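PDB 3E38: two-domain protein containing predicted PHP-like metal-dependent phosphoesterase from Bacteroides vulgatus ATCC 8482, which binds zinc ions in a PHP-type domain and is probably a metal-dependent phosphoesterase, perhaps with exonuclease activity on DNA or RNA. Local coordinates for residues 9-14 against 251-256; 49-54 against 84-89; 184-189 against 244-249. All blocks are in the same frame, centred on the assembly; numbering follows the deposited sequence.

Interaction 1: 9-14 against 251-256; sequences QVPDLD and RPFFEK
K256 and D14 form a salt bridge. K256 NZ donates to D14 OD1 at 2.8 Å. The ammonium meets the oxygen from above the carboxylate plane, 45° out of it, and the two side chains cross at about a right angle. The lysine chain bends at chi2 (-79°), which places CD, and then runs on extended to NZ. On the way its CE passes 3.4 Å from D12 O. The carboxylate of D12 itself turns to another partner, the backbone N of T18. P11 O also turns to T18, accepting a hydrogen bond from its OG1, and approaches the edge of the F253 ring, 3.4 Å from CE1.

In the apolar packing, P11 touches both F253 and K256. P11 CD rests 3.6 Å from F253 CE1, with the two side chains at about a right angle. P11 CG meets K256 CB at 3.5 Å, a tight carbon pair. V10 CB reaches the ring edge at F253 CZ. L13 CD2 sits on the helix backbone, 3.7 Å from F253 N, and touches P252 CB and F253 CB.

An alanine in place of K256 would keep the CB contact with P11 but would probably leave D14 without its ionic mate and D12 O without the aliphatic cover of CE.

The segment 9-14 is a loop that leads into strand 17-22, and it lies against helix 247-257. V10 and F253 also touch F215, and L13 touches F217, both on strand 213-218. F254 of the helix makes an edge-to-face ring contact with Y339 of strand 335-342. The contact therefore joins the N-terminal loop to the helix that links the large mixed sheet to the Ig-like region.

Interaction 2: 49-54 against 84-89; sequences DAISLT and LGILLI
Segments 49-54 and 84-89 pair as parallel strands, with A50 bridged to L87 and I51 to L88. Three backbone hydrogen bonds form the ladder: L87 N to D49 O at 2.9 Å, I51 N to L87 O at 3.0 Å and I89 N to I51 O at 3.0 Å.

S52 extends the pairing with its side chain. Its OG is anti to the backbone N (chi1 -175°) and donates to I89 O at 2.7 Å, from above the carbonyl plane. A water also donates to I89 O and accepts from L53 N, linking two atoms too far apart, at 4.1 Å, for a direct bond. I89 O is thus gripped by two donors.

A50 and L87 share one face of the sheet, their CB atoms 3.7 Å apart, and both touch I226 of helix 223-231. I51 and L88 lie on the other face. There I51 CG1 meets L88 CD1 at 4.0 Å and I86 CG2 at 4.1 Å, and I51 also packs on A43 of helix 36-45. At the strand entry, G85 is the C-prime residue of a Schellman motif that ends helix 72-83.

Strand 50-56, helix 72-83 and strand 87-95 make a beta-alpha-beta crossover of the PHP domain. The paired strands run on to ligands of different zinc ions, H56 for one and E93 for the other two.

Interaction 3: 184-189 against 244-249; sequences DKNLTM and IGREDL
R246 has CG anti to the carbonyl carbon (chi1 -72°), and its chain is then extended from CG to NE, which sends NE toward segment 184-189. A turn at the last torsion sets CZ. M189, a selenomethionine, likewise has CG anti to its carbonyl carbon (chi1 -58°), and the extended chain beyond it brings SE and CE to the other segment.

R246 NH2 donates to L187 O at 2.6 Å. The bond is nearly straight, 174° at the hydrogen, and the oxygen lies in the guanidinium plane. A water, also at the guanidinium edge, accepts from M189 N at 2.9 Å and, weakly, from R246 NH1. M189 CE stands over the centre of one guanidinium face, 4.2 Å above the plane. The methyl also touches R246 CG. Further back, M189 SE packs 3.8 Å from G245 CA and 4.0 Å from I244 CG2.

The contact ties the turn between helix 176-185 and strand 188-192 to the turn before helix 247-257, where R246 holds the N-cap position. NH2 has a second, weak bond to C182 O of helix 176-185. The cation thus meets backbone carbonyl oxygens here, and their partial negative charge probably helps to stabilise it. In-plane bonds at the edge and a methyl over the face would together limit rotation of the guanidinium.

Overall arrangement
Interaction 2 is core: it pairs neighbouring strands of the large mixed sheet, mainly through backbone bonds, in the part of the fold that carries the zinc sites. Interactions 1 and 3 lie away from those sites, and both use helix 247-257. They touch through L13 CD1 and L249 CD2, 3.8 Å apart. Interaction 3 is buried and holds the start of that helix by an arginine-to-carbonyl bond. Interaction 1 is only partly buried and combines apolar packing with a salt bridge at the exposed D14. Interactions 2 and 3 reach the same sheet on opposite sides of the chain's centre, their centres about 23 Å apart.

Interaction 1: 9-14 against 251-256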
loop_
_atom_site.group_PDB
_atom_site.type_symbol
_atom_site.label_atom_id
_atom_site.label_comp_id
_atom_site.label_asym_id
_atom_site.label_seq_id
_atom_site.Cartn_x
_atom_site.Cartn_y
_atom_site.Cartn_z
ATOM N N GLN B 9 11.813 0.250 -14.805
ATOM C CA GLN B 9 12.273 1.435 -15.535
ATOM C C GLN B 9 13.635 1.938 -15.132
ATOM O O GLN B 9 13.792 2.706 -14.199
ATOM C CB GLN B 9 11.263 2.552 -15.381
ATOM C CG GLN B 9 9.907 2.186 -15.999
ATOM C CD GLN B 9 8.954 3.338 -15.876
ATOM O OE1 GLN B 9 9.210 4.420 -16.393
ATOM N NE2 GLN B 9 7.885 3.139 -15.143
ATOM N N VAL B 10 14.614 1.438 -15.863
ATOM C CA VAL B 10 16.018 1.827 -15.693
ATOM C C VAL B 10 16.573 2.072 -17.098
ATOM O O VAL B 10 15.992 1.606 -18.078
ATOM C CB VAL B 10 16.867 0.782 -14.935
ATOM C CG1 VAL B 10 16.464 0.742 -13.447
ATOM C CG2 VAL B 10 16.757 -0.579 -15.592
ATOM N N PRO B 11 17.668 2.802 -17.195
ATOM C CA PRO B 11 18.171 3.037 -18.526
ATOM C C PRO B 11 19.108 1.981 -19.059
ATOM O O PRO B 11 19.504 1.018 -18.374
ATOM C CB PRO B 11 18.951 4.358 -18.386
ATOM C CG PRO B 11 19.276 4.496 -16.897
ATOM C CD PRO B 11 18.526 3.413 -16.155
ATOM N N ASP B 12 19.469 2.241 -20.307
ATOM C CA ASP B 12 20.397 1.426 -21.063
ATOM C C ASP B 12 21.665 2.159 -21.272
ATOM O O ASP B 12 21.653 3.303 -21.598
ATOM C CB ASP B 12 19.847 1.113 -22.452
ATOM C CG ASP B 12 18.608 0.256 -22.402
ATOM O OD1 ASP B 12 18.547 -0.714 -21.590
ATOM O OD2 ASP B 12 17.701 0.565 -23.191
ATOM N N LEU B 13 22.770 1.467 -21.096
ATOM C CA LEU B 13 24.047 2.040 -21.425
ATOM C C LEU B 13 24.105 2.045 -22.936
ATOM O O LEU B 13 23.460 1.224 -23.607
ATOM C CB LEU B 13 25.207 1.205 -20.869
ATOM C CG LEU B 13 25.319 1.097 -19.361
ATOM C CD1 LEU B 13 26.423 0.124 -18.994
ATOM C CD2 LEU B 13 25.568 2.471 -18.739
ATOM N N ASP B 14 24.859 2.994 -23.460
ATOM C CA ASP B 14 25.167 3.066 -24.909
ATOM C C ASP B 14 25.749 1.752 -25.418
ATOM O O ASP B 14 26.726 1.221 -24.870
ATOM C CB ASP B 14 26.172 4.176 -25.203
ATOM C CG ASP B 14 25.560 5.566 -25.048
ATOM O OD1 ASP B 14 24.317 5.644 -25.054
ATOM O OD2 ASP B 14 26.309 6.564 -24.925
ATOM N N ARG B 251 29.200 4.667 -13.242
ATOM C CA ARG B 251 29.338 6.070 -13.589
ATOM C C ARG B 251 28.459 6.402 -14.790
ATOM O O ARG B 251 27.623 7.284 -14.704
ATOM C CB ARG B 251 30.799 6.462 -13.869
ATOM C CG ARG B 251 30.961 7.864 -14.422
ATOM C CD ARG B 251 32.456 8.243 -14.479
ATOM N NE ARG B 251 33.076 7.950 -13.186
ATOM C CZ ARG B 251 32.921 8.714 -12.098
ATOM N NH1 ARG B 251 32.195 9.811 -12.179
ATOM N NH2 ARG B 251 33.488 8.394 -10.934
ATOM N N PRO B 252 28.646 5.698 -15.921
ATOM C CA PRO B 252 27.807 6.044 -17.058
ATOM C C PRO B 252 26.337 5.742 -16.863
ATOM O O PRO B 252 25.493 6.314 -17.560
ATOM C CB PRO B 252 28.350 5.148 -18.191
ATOM C CG PRO B 252 29.177 4.093 -17.510
ATOM C CD PRO B 252 29.755 4.822 -16.322
ATOM N N PHE B 253 26.056 4.849 -15.925
ATOM C CA PHE B 253 24.646 4.401 -15.647
ATOM C C PHE B 253 23.951 5.518 -14.901
ATOM O O PHE B 253 22.833 5.919 -15.208
ATOM C CB PHE B 253 24.637 3.073 -14.870
ATOM C CG PHE B 253 23.277 2.489 -14.644
ATOM C CD1 PHE B 253 22.589 1.857 -15.677
ATOM C CD2 PHE B 253 22.685 2.533 -13.390
ATOM C CE1 PHE B 253 21.326 1.303 -15.472
ATOM C CE2 PHE B 253 21.412 1.982 -13.185
ATOM C CZ PHE B 253 20.738 1.368 -14.235
ATOM N N PHE B 254 24.678 6.090 -13.962
ATOM C CA PHE B 254 24.137 7.188 -13.170
ATOM C C PHE B 254 23.821 8.343 -14.055
ATOM O O PHE B 254 22.840 9.022 -13.880
ATOM C CB PHE B 254 25.107 7.666 -12.098
ATOM C CG PHE B 254 24.582 8.845 -11.313
ATOM C CD1 PHE B 254 23.569 8.675 -10.386
ATOM C CD2 PHE B 254 25.103 10.122 -11.497
ATOM C CE1 PHE B 254 23.080 9.747 -9.657
ATOM C CE2 PHE B 254 24.601 11.212 -10.750
ATOM C CZ PHE B 254 23.611 11.015 -9.840
ATOM N N GLU B 255 24.695 8.553 -15.019
ATOM C CA GLU B 255 24.559 9.667 -15.987
ATOM C C GLU B 255 23.260 9.531 -16.790
ATOM O O GLU B 255 22.646 10.506 -17.212
ATOM C CB GLU B 255 25.792 9.715 -16.898
ATOM C CG GLU B 255 25.938 10.950 -17.758
ATOM C CD GLU B 255 25.066 10.921 -18.995
ATOM O OE1 GLU B 255 25.051 9.879 -19.697
ATOM O OE2 GLU B 255 24.418 11.958 -19.282
ATOM N N LYS B 256 22.810 8.303 -16.937
ATOM C CA LYS B 256 21.580 8.011 -17.674
ATOM C C LYS B 256 20.354 8.058 -16.761
ATOM O O LYS B 256 19.212 8.113 -17.228
ATOM C CB LYS B 256 21.660 6.606 -18.258
ATOM C CG LYS B 256 22.756 6.391 -19.238
ATOM C CD LYS B 256 22.390 6.938 -20.551
ATOM C CE LYS B 256 23.254 6.311 -21.614
ATOM N NZ LYS B 256 22.867 6.858 -22.922
#

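Interaction 2: 49-54 against 84-89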
loop_
_atom_site.group_PDB
_atom_site.type_symbol
_atom_site.label_atom_id
_atom_site.label_comp_id
_atom_site.label_asym_id
_atom_site.label_seq_id
_atom_site.Cartn_x
_atom_site.Cartn_y
_atom_site.Cartn_z
ATOM N N ASP B 49 13.624 -10.316 -17.236
ATOM C CA ASP B 49 13.869 -10.769 -18.608
ATOM C C ASP B 49 14.353 -12.217 -18.692
ATOM O O ASP B 49 14.157 -12.937 -19.690
ATOM C CB ASP B 49 14.933 -9.882 -19.245
ATOM C CG ASP B 49 14.470 -8.450 -19.406
ATOM O OD1 ASP B 49 13.430 -8.222 -20.051
ATOM O OD2 ASP B 49 15.167 -7.551 -18.924
ATOM N N ALA B 50 14.998 -12.634 -17.622
ATOM C CA ALA B 50 15.635 -13.933 -17.587
ATOM C C ALA B 50 15.777 -14.483 -16.175
ATOM O O ALA B 50 15.953 -13.746 -15.179
ATOM C CB ALA B 50 17.012 -13.860 -18.300
ATOM N N ILE B 51 15.722 -15.802 -16.126
ATOM C CA ILE B 51 15.850 -16.523 -14.880
ATOM C C ILE B 51 16.526 -17.837 -15.070
ATOM O O ILE B 51 16.601 -18.353 -16.143
ATOM C CB ILE B 51 14.441 -16.857 -14.255
ATOM C CG1 ILE B 51 13.683 -17.833 -15.136
ATOM C CG2 ILE B 51 13.608 -15.592 -14.010
ATOM C CD1 ILE B 51 12.301 -18.261 -14.573
ATOM N N SER B 52 17.020 -18.363 -13.976
ATOM C CA SER B 52 17.546 -19.700 -13.940
ATOM C C SER B 52 17.010 -20.387 -12.684
ATOM O O SER B 52 17.312 -19.952 -11.567
ATOM C CB SER B 52 19.082 -19.667 -13.918
ATOM O OG SER B 52 19.646 -20.973 -13.991
ATOM N N LEU B 53 16.198 -21.419 -12.886
ATOM C CA LEU B 53 15.687 -22.251 -11.788
ATOM C C LEU B 53 16.833 -23.221 -11.478
ATOM O O LEU B 53 17.119 -24.171 -12.233
ATOM C CB LEU B 53 14.397 -22.945 -12.188
ATOM C CG LEU B 53 13.526 -23.671 -11.166
ATOM C CD1 LEU B 53 13.293 -22.859 -9.917
ATOM C CD2 LEU B 53 12.178 -24.046 -11.829
ATOM N N THR B 54 17.534 -22.905 -10.391
ATOM C CA THR B 54 18.740 -23.596 -10.001
ATOM C C THR B 54 18.529 -24.461 -8.786
ATOM O O THR B 54 18.937 -24.119 -7.694
ATOM C CB THR B 54 19.862 -22.592 -9.710
ATOM O OG1 THR B 54 19.540 -21.848 -8.528
ATOM C CG2 THR B 54 20.071 -21.666 -10.892
ATOM N N LEU B 84 5.678 -16.302 -22.293
ATOM C CA LEU B 84 5.733 -15.027 -21.555
ATOM C C LEU B 84 6.964 -14.243 -21.851
ATOM O O LEU B 84 7.245 -13.204 -21.209
ATOM C CB LEU B 84 5.638 -15.249 -20.042
ATOM C CG LEU B 84 4.285 -15.808 -19.561
ATOM C CD1 LEU B 84 4.311 -15.924 -18.059
ATOM C CD2 LEU B 84 3.137 -14.954 -20.002
ATOM N N GLY B 85 7.699 -14.750 -22.816
ATOM C CA GLY B 85 8.896 -14.079 -23.281
ATOM C C GLY B 85 10.017 -13.970 -22.292
ATOM O O GLY B 85 10.857 -13.084 -22.395
ATOM N N ILE B 86 10.031 -14.874 -21.322
ATOM C CA ILE B 86 11.137 -14.968 -20.333
ATOM C C ILE B 86 12.176 -15.953 -20.838
ATOM O O ILE B 86 11.836 -17.045 -21.322
ATOM C CB ILE B 86 10.651 -15.422 -18.916
ATOM C CG1 ILE B 86 9.488 -14.551 -18.427
ATOM C CG2 ILE B 86 11.811 -15.467 -17.873
ATOM C CD1 ILE B 86 9.703 -13.046 -18.518
ATOM N N LEU B 87 13.430 -15.522 -20.769
ATOM C CA LEU B 87 14.603 -16.317 -21.140
ATOM C C LEU B 87 14.942 -17.248 -19.997
ATOM O O LEU B 87 15.108 -16.794 -18.862
ATOM C CB LEU B 87 15.849 -15.429 -21.454
ATOM C CG LEU B 87 15.770 -14.429 -22.637
ATOM C CD1 LEU B 87 17.012 -13.534 -22.687
ATOM C CD2 LEU B 87 15.554 -15.113 -23.991
ATOM N N LEU B 88 15.087 -18.529 -20.327
ATOM C CA LEU B 88 15.295 -19.585 -19.337
ATOM C C LEU B 88 16.655 -20.245 -19.477
ATOM O O LEU B 88 16.911 -21.010 -20.384
ATOM C CB LEU B 88 14.139 -20.590 -19.447
ATOM C CG LEU B 88 13.864 -21.726 -18.471
ATOM C CD1 LEU B 88 13.465 -21.267 -17.101
ATOM C CD2 LEU B 88 12.761 -22.574 -19.062
ATOM N N ILE B 89 17.503 -19.936 -18.523
ATOM C CA ILE B 89 18.868 -20.447 -18.423
ATOM C C ILE B 89 18.804 -21.673 -17.502
ATOM O O ILE B 89 18.391 -21.606 -16.338
ATOM C CB ILE B 89 19.797 -19.345 -17.844
ATOM C CG1 ILE B 89 19.701 -18.092 -18.701
ATOM C CG2 ILE B 89 21.296 -19.812 -17.628
ATOM C CD1 ILE B 89 20.216 -16.836 -17.966
HETATM O O HOH W 1 16.081 -22.977 -15.481
#

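Interaction 3: 184-189 against 244-249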
loop_
_atom_site.group_PDB
_atom_site.type_symbol
_atom_site.label_atom_id
_atom_site.label_comp_id
_atom_site.label_asym_id
_atom_site.label_seq_id
_atom_site.Cartn_x
_atom_site.Cartn_y
_atom_site.Cartn_z
ATOM N N ASP B 184 39.372 -7.633 -7.035
ATOM C CA ASP B 184 40.770 -8.120 -7.058
ATOM C C ASP B 184 40.982 -9.274 -8.022
ATOM O O ASP B 184 42.023 -9.384 -8.653
ATOM C CB ASP B 184 41.214 -8.589 -5.679
ATOM C CG ASP B 184 41.214 -7.466 -4.653
ATOM O OD1 ASP B 184 41.339 -6.288 -5.058
ATOM O OD2 ASP B 184 41.083 -7.772 -3.445
ATOM N N LYS B 185 39.962 -10.101 -8.175
ATOM C CA LYS B 185 40.082 -11.333 -8.967
ATOM C C LYS B 185 39.424 -11.243 -10.346
ATOM O O LYS B 185 39.351 -12.210 -11.097
ATOM C CB LYS B 185 39.541 -12.491 -8.111
ATOM C CG LYS B 185 40.610 -12.934 -7.107
ATOM C CD LYS B 185 40.133 -13.545 -5.774
ATOM C CE LYS B 185 41.416 -13.903 -4.912
ATOM N NZ LYS B 185 41.268 -13.938 -3.400
ATOM N N ASN B 186 38.919 -10.059 -10.649
ATOM C CA ASN B 186 38.279 -9.767 -11.940
ATOM C C ASN B 186 37.064 -10.634 -12.262
ATOM O O ASN B 186 36.948 -11.191 -13.356
ATOM C CB ASN B 186 39.302 -9.925 -13.071
ATOM C CG ASN B 186 38.847 -9.255 -14.354
ATOM O OD1 ASN B 186 38.003 -8.359 -14.331
ATOM N ND2 ASN B 186 39.401 -9.676 -15.472
ATOM N N LEU B 187 36.155 -10.738 -11.303
ATOM C CA LEU B 187 34.988 -11.576 -11.462
ATOM C C LEU B 187 33.732 -10.755 -11.641
ATOM O O LEU B 187 33.679 -9.544 -11.378
ATOM C CB LEU B 187 34.818 -12.499 -10.252
ATOM C CG LEU B 187 36.027 -13.369 -9.893
ATOM C CD1 LEU B 187 36.023 -13.804 -8.460
ATOM C CD2 LEU B 187 36.082 -14.584 -10.789
ATOM N N THR B 188 32.713 -11.476 -12.069
ATOM C CA THR B 188 31.371 -10.908 -12.310
ATOM C C THR B 188 30.585 -10.818 -11.021
ATOM O O THR B 188 30.413 -11.817 -10.360
ATOM C CB THR B 188 30.628 -11.738 -13.325
ATOM O OG1 THR B 188 31.414 -11.729 -14.521
ATOM C CG2 THR B 188 29.211 -11.189 -13.607
HETATM N N MSE B 189 30.159 -9.599 -10.661
HETATM C CA MSE B 189 29.332 -9.382 -9.460
HETATM C C MSE B 189 27.912 -9.747 -9.803
HETATM O O MSE B 189 27.365 -9.282 -10.796
HETATM C CB MSE B 189 29.391 -7.941 -8.975
HETATM C CG MSE B 189 30.801 -7.491 -8.647
HETATM SE SE MSE B 189 30.736 -5.741 -7.937
HETATM C CE MSE B 189 32.666 -5.285 -8.237
ATOM N N ILE B 244 25.153 -2.236 -7.014
ATOM C CA ILE B 244 26.543 -2.592 -6.817
ATOM C C ILE B 244 27.241 -2.999 -8.103
ATOM O O ILE B 244 26.778 -3.864 -8.836
ATOM C CB ILE B 244 26.603 -3.751 -5.812
ATOM C CG1 ILE B 244 25.766 -3.378 -4.574
ATOM C CG2 ILE B 244 28.077 -4.107 -5.475
ATOM C CD1 ILE B 244 25.033 -4.515 -3.906
ATOM N N GLY B 245 28.368 -2.359 -8.363
ATOM C CA GLY B 245 29.139 -2.663 -9.561
ATOM C C GLY B 245 30.404 -1.848 -9.778
ATOM O O GLY B 245 30.764 -0.999 -8.987
ATOM N N ARG B 246 31.090 -2.129 -10.872
ATOM C CA ARG B 246 32.297 -1.377 -11.195
ATOM C C ARG B 246 31.936 0.033 -11.642
ATOM O O ARG B 246 30.966 0.303 -12.357
ATOM C CB ARG B 246 33.176 -2.089 -12.221
ATOM C CG ARG B 246 33.866 -3.304 -11.650
ATOM C CD ARG B 246 34.921 -3.900 -12.583
ATOM N NE ARG B 246 35.407 -5.170 -12.038
ATOM C CZ ARG B 246 34.659 -6.269 -11.938
ATOM N NH1 ARG B 246 33.374 -6.251 -12.303
ATOM N NH2 ARG B 246 35.162 -7.360 -11.412
ATOM N N GLU B 247 32.746 0.929 -11.140
ATOM C CA GLU B 247 32.612 2.349 -11.396
ATOM C C GLU B 247 32.492 2.688 -12.872
ATOM O O GLU B 247 31.779 3.602 -13.254
ATOM C CB GLU B 247 33.838 3.076 -10.852
ATOM C CG GLU B 247 33.822 4.503 -11.259
ATOM C CD GLU B 247 35.046 5.226 -10.857
ATOM O OE1 GLU B 247 36.011 4.568 -10.424
ATOM O OE2 GLU B 247 35.043 6.456 -10.985
ATOM N N ASP B 248 33.246 1.957 -13.680
ATOM C CA ASP B 248 33.283 2.184 -15.125
ATOM C C ASP B 248 31.948 1.842 -15.762
ATOM O O ASP B 248 31.687 2.149 -16.905
ATOM C CB ASP B 248 34.394 1.392 -15.797
ATOM C CG ASP B 248 34.159 -0.100 -15.739
ATOM O OD1 ASP B 248 33.006 -0.539 -15.496
ATOM O OD2 ASP B 248 35.125 -0.828 -15.940
ATOM N N LEU B 249 31.112 1.199 -14.981
ATOM C CA LEU B 249 29.768 0.848 -15.408
ATOM C C LEU B 249 28.737 1.725 -14.687
ATOM O O LEU B 249 27.788 2.210 -15.311
ATOM C CB LEU B 249 29.480 -0.629 -15.154
ATOM C CG LEU B 249 30.063 -1.636 -16.148
ATOM C CD1 LEU B 249 29.652 -3.021 -15.732
ATOM C CD2 LEU B 249 29.592 -1.302 -17.565
HETATM O O HOH W 2 30.677 -7.366 -12.483
#